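Local coordinates for protein levoglucosan dehydrogenase (Pseudarthrobacter phenanthrenivorans, PDB 6A3F) that catalyses the NAD(+)-dependent oxidation of levoglucosan to 3-dehydrolevoglucosan, working as a homotetramer of the Gfo/Idh/MocA family, at residues B[68-71]-B[72-76]; B[99-102]-B[103-107]; B[192-195]-B[196-199]; B[383-386]-B[387-391]. One frame throughout, in Å; residues are numbered along the deposited sequence.

Contact 1. Residues B[68-71]-B[72-76]; sequences LAAE and AARRF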
loop_
_atom_site.group_PDB
_atom_site.type_symbol
_atom_site.label_atom_id
_atom_site.label_comp_id
_atom_site.label_asym_id
_atom_site.label_seq_id
_atom_site.Cartn_x
_atom_site.Cartn_y
_atom_site.Cartn_z
ATOM N N LEU B 68 13.773 -22.691 36.991
ATOM C CA LEU B 68 13.149 -22.140 35.783
ATOM C C LEU B 68 11.635 -22.370 35.821
ATOM O O LEU B 68 10.877 -21.498 35.433
ATOM C CB LEU B 68 13.715 -22.827 34.539
ATOM C CG LEU B 68 14.972 -22.230 33.908
ATOM C CD1 LEU B 68 14.961 -22.513 32.409
ATOM C CD2 LEU B 68 15.106 -20.736 34.167
ATOM N N ALA B 69 11.222 -23.573 36.205
ATOM C CA ALA B 69 9.817 -23.966 36.183
ATOM C C ALA B 69 9.039 -23.110 37.184
ATOM O O ALA B 69 7.938 -22.651 36.877
ATOM C CB ALA B 69 9.671 -25.438 36.488
ATOM N N ALA B 70 9.632 -22.902 38.365
ATOM C CA ALA B 70 8.997 -22.106 39.433
ATOM C C ALA B 70 8.822 -20.651 38.965
ATOM O O ALA B 70 7.807 -20.048 39.232
ATOM C CB ALA B 70 9.825 -22.165 40.692
ATOM N N GLU B 71 9.840 -20.120 38.315
ATOM C CA GLU B 71 9.872 -18.724 37.831
ATOM C C GLU B 71 8.827 -18.524 36.708
ATOM O O GLU B 71 8.062 -17.536 36.706
ATOM C CB GLU B 71 11.313 -18.449 37.393
ATOM C CG GLU B 71 11.544 -17.118 36.716
ATOM C CD GLU B 71 11.670 -15.871 37.574
ATOM O OE1 GLU B 71 11.225 -15.861 38.754
ATOM O OE2 GLU B 71 12.207 -14.882 37.031
ATOM N N ALA B 72 8.755 -19.482 35.805
ATOM C CA ALA B 72 7.770 -19.472 34.723
ATOM C C ALA B 72 6.349 -19.541 35.283
ATOM O O ALA B 72 5.420 -18.894 34.746
ATOM C CB ALA B 72 8.017 -20.611 33.789
ATOM N N ALA B 73 6.152 -20.318 36.350
ATOM C CA ALA B 73 4.845 -20.396 36.958
ATOM C C ALA B 73 4.436 -19.039 37.558
ATOM O O ALA B 73 3.264 -18.647 37.466
ATOM C CB ALA B 73 4.821 -21.488 37.994
ATOM N N ARG B 74 5.402 -18.329 38.137
ATOM C CA ARG B 74 5.186 -17.003 38.661
ATOM C C ARG B 74 4.862 -16.042 37.497
ATOM O O ARG B 74 3.916 -15.272 37.558
ATOM C CB ARG B 74 6.429 -16.543 39.428
ATOM C CG ARG B 74 6.471 -17.020 40.873
ATOM C CD ARG B 74 7.527 -16.299 41.698
ATOM N NE ARG B 74 8.892 -16.645 41.292
ATOM C CZ ARG B 74 9.539 -17.765 41.643
ATOM N NH1 ARG B 74 9.009 -18.599 42.525
ATOM N NH2 ARG B 74 10.703 -18.062 41.084
ATOM N N ARG B 75 5.648 -16.112 36.440
ATOM C CA ARG B 75 5.523 -15.148 35.333
ATOM C C ARG B 75 4.200 -15.347 34.584
ATOM O O ARG B 75 3.524 -14.379 34.232
ATOM C CB ARG B 75 6.657 -15.340 34.336
ATOM C CG ARG B 75 6.602 -14.370 33.165
ATOM C CD ARG B 75 7.760 -14.583 32.202
ATOM N NE ARG B 75 7.568 -13.802 30.994
ATOM C CZ ARG B 75 8.538 -13.359 30.208
ATOM N NH1 ARG B 75 9.770 -13.833 30.333
ATOM N NH2 ARG B 75 8.255 -12.462 29.280
ATOM N N PHE B 76 3.855 -16.603 34.348
ATOM C CA PHE B 76 2.731 -16.990 33.508
ATOM C C PHE B 76 1.479 -17.273 34.352
ATOM O O PHE B 76 0.445 -17.487 33.786
ATOM C CB PHE B 76 3.106 -18.163 32.596
ATOM C CG PHE B 76 4.230 -17.867 31.632
ATOM C CD1 PHE B 76 4.303 -16.650 30.971
ATOM C CD2 PHE B 76 5.198 -18.815 31.349
ATOM C CE1 PHE B 76 5.354 -16.355 30.108
ATOM C CE2 PHE B 76 6.230 -18.543 30.460
ATOM C CZ PHE B 76 6.321 -17.311 29.854
#
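E71 and R74, one turn apart on helix 66-76, are joined by a salt bridge on the helix of a Rossmann beta-alpha-beta unit whose strands are 55-62 and 80-82. The ionic part is a single bond, R74 NH2 to E71 OE1 at 3.2 Å. OE1 sits in the plane of the guanidinium and receives the bond on its anti side, with an N-H...O angle of 160°. The carboxylate and guanidinium planes are turned 59° apart, so the pair is not a flat two-pronged bridge. A bend at chi3 (-69°) brings the arginine head back over the preceding turn, where A70 O lies 3.7 Å above the guanidinium plane. The stronger partner of E71 is elsewhere: its OE2 is hydrogen-bonded to W50 of a second subunit, and R75 NE is bonded to M47 O of that subunit, which places this surface in the tetramer interface.

Backbone bonding is regular i to i+4, from A72 N to L68 O through R75 N to E71 O, the last being 2.8 Å.

Packing against the rest of the unit comes largely from the alanines: A69, A70 and A73 touch S81 of strand 80-82, A72 touches the NADH-binding E63, and A72 and A73 share I61 with F76. On the ionic side, A70 CB approaches R74 NH1 to 4.1 Å.

Contact 2. Residues B[99-102]-B[103-107]; sequences IATP and NHLHA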
loop_
_atom_site.group_PDB
_atom_site.type_symbol
_atom_site.label_atom_id
_atom_site.label_comp_id
_atom_site.label_asym_id
_atom_site.label_seq_id
_atom_site.Cartn_x
_atom_site.Cartn_y
_atom_site.Cartn_z
ATOM N N ILE B 99 1.808 -29.006 24.566
ATOM C CA ILE B 99 3.174 -29.370 24.228
ATOM C C ILE B 99 3.791 -28.247 23.378
ATOM O O ILE B 99 3.486 -28.107 22.170
ATOM C CB ILE B 99 3.257 -30.720 23.497
ATOM C CG1 ILE B 99 2.460 -31.839 24.168
ATOM C CG2 ILE B 99 4.735 -31.092 23.325
ATOM C CD1 ILE B 99 2.471 -33.108 23.387
ATOM N N ALA B 100 4.717 -27.495 23.983
ATOM C CA ALA B 100 5.332 -26.379 23.327
ATOM C C ALA B 100 6.862 -26.520 23.372
ATOM O O ALA B 100 7.571 -25.554 23.427
ATOM C CB ALA B 100 4.883 -25.112 23.983
ATOM N N THR B 101 7.355 -27.741 23.346
ATOM C CA THR B 101 8.793 -27.963 23.272
ATOM C C THR B 101 9.260 -27.898 21.806
ATOM O O THR B 101 8.450 -28.005 20.846
ATOM C CB THR B 101 9.130 -29.374 23.796
ATOM O OG1 THR B 101 8.592 -30.327 22.877
ATOM C CG2 THR B 101 8.574 -29.699 25.172
ATOM N N PRO B 102 10.575 -27.942 21.609
ATOM C CA PRO B 102 11.100 -28.248 20.292
ATOM C C PRO B 102 10.649 -29.596 19.706
ATOM O O PRO B 102 10.155 -30.478 20.425
ATOM C CB PRO B 102 12.626 -28.213 20.501
ATOM C CG PRO B 102 12.783 -27.238 21.680
ATOM C CD PRO B 102 11.649 -27.668 22.577
ATOM N N ASN B 103 10.849 -29.737 18.387
ATOM C CA ASN B 103 10.177 -30.788 17.561
ATOM C C ASN B 103 10.591 -32.193 18.028
ATOM O O ASN B 103 9.858 -33.147 17.798
ATOM C CB ASN B 103 10.491 -30.649 16.058
ATOM C CG ASN B 103 10.428 -29.224 15.549
ATOM O OD1 ASN B 103 9.907 -28.362 16.254
ATOM N ND2 ASN B 103 10.942 -28.962 14.344
ATOM N N HIS B 104 11.790 -32.317 18.592
ATOM C CA HIS B 104 12.339 -33.634 18.905
ATOM C C HIS B 104 11.606 -34.291 20.077
ATOM O O HIS B 104 11.625 -35.539 20.174
ATOM C CB HIS B 104 13.854 -33.547 19.130
ATOM C CG HIS B 104 14.284 -32.863 20.378
ATOM N ND1 HIS B 104 13.872 -31.585 20.711
ATOM C CD2 HIS B 104 15.122 -33.268 21.368
ATOM C CE1 HIS B 104 14.422 -31.230 21.860
ATOM N NE2 HIS B 104 15.190 -32.257 22.296
ATOM N N LEU B 105 10.921 -33.517 20.935
ATOM C CA LEU B 105 10.237 -34.084 22.118
ATOM C C LEU B 105 8.729 -34.223 21.927
ATOM O O LEU B 105 8.087 -34.802 22.776
ATOM C CB LEU B 105 10.518 -33.192 23.324
ATOM C CG LEU B 105 11.997 -33.079 23.688
ATOM C CD1 LEU B 105 12.216 -32.009 24.753
ATOM C CD2 LEU B 105 12.554 -34.433 24.127
ATOM N N HIS B 106 8.157 -33.748 20.840
ATOM C CA HIS B 106 6.697 -33.871 20.677
ATOM C C HIS B 106 6.177 -35.306 20.818
ATOM O O HIS B 106 5.137 -35.505 21.430
ATOM C CB HIS B 106 6.237 -33.368 19.304
ATOM C CG HIS B 106 6.464 -31.911 19.107
ATOM N ND1 HIS B 106 6.197 -31.296 17.914
ATOM C CD2 HIS B 106 6.973 -30.955 19.916
ATOM C CE1 HIS B 106 6.538 -30.027 17.995
ATOM N NE2 HIS B 106 7.002 -29.787 19.200
ATOM N N ALA B 107 6.828 -36.278 20.181
ATOM C CA ALA B 107 6.217 -37.582 19.999
ATOM C C ALA B 107 6.173 -38.318 21.338
ATOM O O ALA B 107 5.138 -38.860 21.705
ATOM C CB ALA B 107 6.964 -38.361 18.947
#
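The turn from strand 96-100 into helix 106-115, part of the NADH site, is closed by H106 reaching back to T101. H106 NE2 donates to T101 O at 2.8 Å. The carbonyl oxygen lies near the plane of the imidazole, at its edge, but the N-H...O angle of 145° shows a bent bond. H106 ND1 is hydrogen-bonded to L126 O, so both ring nitrogens have partners and the rotation of the ring is fixed from two ends. N103 CA lies over the centre of one face, 3.7 Å above the ring plane.

P102 O accepts two bonds of its own. T101 OG1 donates to it at 2.9 Å and L105 N at 3.2 Å, and the two donors come from opposite faces of the carbonyl plane. The threonine hydroxyl can reach because chi1 of 68° sets OG1 between its own backbone N and carbonyl carbon; there it also rests 3.5 Å from L105 CB.

This is the fourth strand of the Rossmann sheet in chain order, with the crossover helix leaving its carboxyl end, where dinucleotide folds receive the cofactor; T101, N103 and H106 all bind NADH. Other van der Waals contacts surround these bonds. I99 CG2 approaches H106 CD2 obliquely, and P102 CB meets the edge of the H104 ring, 3.6 Å from ND1. L105 CG lies above the centre of that same ring. N103 ND2 is bonded to A202 O, linking the turn to helix 199-202.

Contact 3. Residues B[192-195]-B[196-199]; sequences PLSW and RFQK. With SO4 (sulfate ion), chain E.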
loop_
_atom_site.group_PDB
_atom_site.type_symbol
_atom_site.label_atom_id
_atom_site.label_comp_id
_atom_site.label_asym_id
_atom_site.label_seq_id
_atom_site.Cartn_x
_atom_site.Cartn_y
_atom_site.Cartn_z
ATOM N N PRO B 192 23.382 -17.250 15.844
ATOM C CA PRO B 192 24.033 -18.492 16.258
ATOM C C PRO B 192 23.356 -19.801 15.807
ATOM O O PRO B 192 22.138 -19.893 15.443
ATOM C CB PRO B 192 24.032 -18.414 17.793
ATOM C CG PRO B 192 22.831 -17.574 18.115
ATOM C CD PRO B 192 22.800 -16.548 16.999
ATOM N N LEU B 193 24.139 -20.879 15.879
ATOM C CA LEU B 193 23.647 -22.213 15.563
ATOM C C LEU B 193 22.795 -22.692 16.734
ATOM O O LEU B 193 23.327 -22.973 17.793
ATOM C CB LEU B 193 24.863 -23.136 15.346
ATOM C CG LEU B 193 24.575 -24.494 14.708
ATOM C CD1 LEU B 193 24.182 -24.351 13.246
ATOM C CD2 LEU B 193 25.800 -25.405 14.802
ATOM N N SER B 194 21.480 -22.696 16.560
ATOM C CA SER B 194 20.572 -23.153 17.530
ATOM C C SER B 194 19.939 -24.432 16.995
ATOM O O SER B 194 20.263 -24.875 15.856
ATOM C CB SER B 194 19.532 -22.104 17.836
ATOM O OG SER B 194 18.678 -21.909 16.715
ATOM N N TRP B 195 19.034 -24.991 17.786
ATOM C CA TRP B 195 18.364 -26.220 17.447
ATOM C C TRP B 195 17.600 -26.091 16.122
ATOM O O TRP B 195 17.412 -27.112 15.445
ATOM C CB TRP B 195 17.454 -26.700 18.569
ATOM C CG TRP B 195 16.174 -25.938 18.756
ATOM C CD1 TRP B 195 15.975 -24.909 19.629
ATOM C CD2 TRP B 195 14.905 -26.150 18.085
ATOM N NE1 TRP B 195 14.676 -24.481 19.563
ATOM C CE2 TRP B 195 13.999 -25.209 18.619
ATOM C CE3 TRP B 195 14.441 -27.045 17.102
ATOM C CZ2 TRP B 195 12.662 -25.122 18.198
ATOM C CZ3 TRP B 195 13.123 -26.974 16.700
ATOM C CH2 TRP B 195 12.237 -26.030 17.257
ATOM N N ARG B 196 17.106 -24.889 15.808
ATOM C CA ARG B 196 16.336 -24.706 14.565
ATOM C C ARG B 196 17.235 -24.880 13.334
ATOM O O ARG B 196 16.706 -24.993 12.217
ATOM C CB ARG B 196 15.686 -23.303 14.509
ATOM C CG ARG B 196 14.593 -23.067 15.535
ATOM C CD ARG B 196 13.895 -21.728 15.349
ATOM N NE ARG B 196 12.725 -21.665 16.201
ATOM C CZ ARG B 196 12.768 -21.483 17.510
ATOM N NH1 ARG B 196 13.936 -21.277 18.105
ATOM N NH2 ARG B 196 11.658 -21.566 18.227
ATOM N N PHE B 197 18.569 -24.948 13.502
ATOM C CA PHE B 197 19.456 -25.173 12.383
ATOM C C PHE B 197 20.041 -26.589 12.419
ATOM O O PHE B 197 20.977 -26.852 11.662
ATOM C CB PHE B 197 20.547 -24.100 12.332
ATOM C CG PHE B 197 19.989 -22.719 12.116
ATOM C CD1 PHE B 197 19.585 -22.310 10.854
ATOM C CD2 PHE B 197 19.775 -21.863 13.184
ATOM C CE1 PHE B 197 19.014 -21.067 10.657
ATOM C CE2 PHE B 197 19.158 -20.634 12.996
ATOM C CZ PHE B 197 18.784 -20.232 11.733
ATOM N N GLN B 198 19.438 -27.499 13.176
ATOM C CA GLN B 198 20.066 -28.827 13.374
ATOM C C GLN B 198 19.076 -29.909 12.975
ATOM O O GLN B 198 18.110 -30.110 13.669
ATOM C CB GLN B 198 20.481 -28.986 14.837
ATOM C CG GLN B 198 21.534 -27.986 15.257
ATOM C CD GLN B 198 22.204 -28.351 16.554
ATOM O OE1 GLN B 198 21.678 -28.107 17.647
ATOM N NE2 GLN B 198 23.405 -28.887 16.434
ATOM N N LYS B 199 19.354 -30.634 11.887
ATOM C CA LYS B 199 18.437 -31.631 11.369
ATOM C C LYS B 199 18.092 -32.668 12.444
ATOM O O LYS B 199 17.013 -33.250 12.396
ATOM C CB LYS B 199 19.076 -32.282 10.136
ATOM C CG LYS B 199 18.322 -33.428 9.481
ATOM C CD LYS B 199 19.095 -33.907 8.248
ATOM C CE LYS B 199 18.265 -34.742 7.312
ATOM N NZ LYS B 199 17.849 -36.007 7.963
HETATM S S SO4 E . 12.905 -21.890 21.659
HETATM O O1 SO4 E . 11.642 -22.316 20.999
HETATM O O2 SO4 E . 13.783 -21.170 20.686
HETATM O O3 SO4 E . 12.578 -21.003 22.827
HETATM O O4 SO4 E . 13.597 -23.128 22.114
#
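W195 and R196, consecutive residues, fold onto one another and hold the same sulfate. R196 CG lies 3.8 Å from the centroid of the W195 six-membered ring and only 12° off its normal, a CH-pi contact over the face. Further out, W195 CZ2 comes over one face of the guanidinium, whose plane is inclined 46° to the indole. For W195, chi1 of 74° puts the ring between its own N and carbonyl carbon, over R196 N.

The ion is bound by both side chains. W195 NE1 donates to sulfate O4 at 3.1 Å, and R196 NH1 to O2 at 2.6 Å in a nearly straight bond. R196 NH2 reaches O1 at 2.9 Å, with a weaker bond to O2.

The backbone at this point makes a turn in the loop before helix 199-202. F197 N bonds to S194 O at 2.9 Å and Q198 N to W195 O at 3.1 Å. S194 OG accepts a weak bond from R196 N. L193 CD1 packs on F197 CB at 3.8 Å, and the F197 ring makes a cation-pi contact with R239.

Both W195 and R196 bind NADH, and R196 also binds levoglucosan. The sulfate, probably from the crystallisation liquor, is consistent with a pocket in this apo enzyme suited to an anionic group such as the cofactor's phosphates.

Contact 4. Residues B[383-386]-B[387-391]; sequences GYQV and ALIDD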
loop_
_atom_site.group_PDB
_atom_site.type_symbol
_atom_site.label_atom_id
_atom_site.label_comp_id
_atom_site.label_asym_id
_atom_site.label_seq_id
_atom_site.Cartn_x
_atom_site.Cartn_y
_atom_site.Cartn_z
ATOM N N GLY B 383 -1.770 -32.665 11.112
ATOM C CA GLY B 383 -0.350 -32.555 11.425
ATOM C C GLY B 383 0.463 -33.619 10.716
ATOM O O GLY B 383 1.506 -33.361 10.135
ATOM N N TYR B 384 -0.079 -34.815 10.710
ATOM C CA TYR B 384 0.563 -35.924 10.052
ATOM C C TYR B 384 0.526 -35.779 8.518
ATOM O O TYR B 384 1.551 -36.033 7.892
ATOM C CB TYR B 384 -0.081 -37.221 10.557
ATOM C CG TYR B 384 0.402 -38.481 9.881
ATOM C CD1 TYR B 384 1.731 -38.645 9.523
ATOM C CD2 TYR B 384 -0.475 -39.532 9.633
ATOM C CE1 TYR B 384 2.177 -39.804 8.895
ATOM C CE2 TYR B 384 -0.053 -40.682 8.975
ATOM C CZ TYR B 384 1.284 -40.832 8.639
ATOM O OH TYR B 384 1.685 -41.978 8.013
ATOM N N GLN B 385 -0.597 -35.310 7.929
ATOM C CA GLN B 385 -0.676 -35.078 6.497
ATOM C C GLN B 385 0.371 -34.036 6.075
ATOM O O GLN B 385 0.994 -34.156 5.020
ATOM C CB GLN B 385 -2.080 -34.628 6.075
ATOM C CG GLN B 385 -2.216 -34.472 4.560
ATOM C CD GLN B 385 -2.021 -35.779 3.819
ATOM O OE1 GLN B 385 -2.917 -36.623 3.795
ATOM N NE2 GLN B 385 -0.858 -35.963 3.219
ATOM N N VAL B 386 0.571 -32.998 6.884
ATOM C CA VAL B 386 1.599 -32.027 6.576
ATOM C C VAL B 386 2.981 -32.697 6.651
ATOM O O VAL B 386 3.848 -32.453 5.781
ATOM C CB VAL B 386 1.487 -30.795 7.501
ATOM C CG1 VAL B 386 2.692 -29.872 7.375
ATOM C CG2 VAL B 386 0.190 -30.049 7.208
ATOM N N ALA B 387 3.214 -33.505 7.678
ATOM C CA ALA B 387 4.528 -34.211 7.765
ATOM C C ALA B 387 4.779 -35.073 6.518
ATOM O O ALA B 387 5.956 -35.165 6.055
ATOM C CB ALA B 387 4.592 -35.029 9.038
ATOM N N LEU B 388 3.714 -35.677 5.973
ATOM C CA LEU B 388 3.801 -36.526 4.756
ATOM C C LEU B 388 4.116 -35.633 3.562
ATOM O O LEU B 388 4.923 -36.001 2.708
ATOM C CB LEU B 388 2.510 -37.311 4.504
ATOM C CG LEU B 388 2.214 -38.471 5.462
ATOM C CD1 LEU B 388 0.844 -39.055 5.191
ATOM C CD2 LEU B 388 3.285 -39.561 5.365
ATOM N N ILE B 389 3.555 -34.409 3.559
ATOM C CA ILE B 389 3.864 -33.478 2.479
ATOM C C ILE B 389 5.321 -33.064 2.578
ATOM O O ILE B 389 5.995 -33.037 1.570
ATOM C CB ILE B 389 2.946 -32.249 2.517
ATOM C CG1 ILE B 389 1.527 -32.610 2.074
ATOM C CG2 ILE B 389 3.549 -31.149 1.683
ATOM C CD1 ILE B 389 0.478 -31.635 2.583
ATOM N N ASP B 390 5.779 -32.769 3.797
ATOM C CA ASP B 390 7.189 -32.400 4.015
ATOM C C ASP B 390 8.131 -33.506 3.546
ATOM O O ASP B 390 9.151 -33.244 2.900
ATOM C CB ASP B 390 7.460 -32.124 5.482
ATOM C CG ASP B 390 6.962 -30.754 5.956
ATOM O OD1 ASP B 390 6.225 -30.099 5.190
ATOM O OD2 ASP B 390 7.355 -30.357 7.111
ATOM N N ASP B 391 7.820 -34.744 3.910
ATOM C CA ASP B 391 8.712 -35.864 3.480
ATOM C C ASP B 391 8.779 -35.963 1.951
ATOM O O ASP B 391 9.854 -36.219 1.402
ATOM C CB ASP B 391 8.227 -37.183 4.054
ATOM C CG ASP B 391 8.592 -37.335 5.528
ATOM O OD1 ASP B 391 9.414 -36.553 6.048
ATOM O OD2 ASP B 391 8.077 -38.263 6.112
#
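V386 O receives the shortest hydrogen bond joining 383-386 to 387-391, from D390 N at 2.8 Å with an N-H...O angle of 165°. The D390 carboxylate turns back beside V386, its OD1 4.2 Å from V386 CG1, and both side chains point the same way, where each touches T212 of helix 206-221. Three further i to i+4 bonds, from A387 N, L388 N and I389 N, continue the helical pattern.

Y384 and L388 carry the main side-chain contact. L388 CD1 stands over one face of the tyrosine ring, 4.1 Å from its centroid and 20° off the normal, a CH-pi contact displaced toward the rim. L388 CG comes to 3.7 Å from Y384 CE1. With chi1 at 175°, the ring swings away from its own backbone N and runs along the helix toward L388.

Q385 crosses L388 at about a right angle, NE2 lying 3.8 Å from L388 CB. Its amide is held at both ends outside the helix, NE2 by P406 O and OE1 by I408 N. Y384 and A387 touch helix 130-141 of the Rossmann domain, so helix 380-399 packs against both that helix and 206-221; its i to i+4 aromatic-aliphatic pair is ordinary alpha-helical side-chain packing.

In the fold
Contact 4 is the most buried, six of its eight touching residues being enclosed, whereas contact 3 is a surface loop and contacts 1 and 2 are partly buried. Contacts 1 and 4 each stay within one helix, but they lie on opposite sides of the chain's centre, about 34 Å apart between centres: contact 1 has charged residues facing a second subunit, contact 4 mostly apolar ones among neighbouring helices. Contact 2 is a strand-to-helix turn of the nucleotide-binding domain and contact 3 a turn within a loop of the C-terminal domain, yet they touch, N103 OD1 lying 3.4 Å from W195 CH2. Both hold NADH-binding residues, in contact 2 through hydrogen bonds to backbone carbonyls and in contact 3 beside a bound anion.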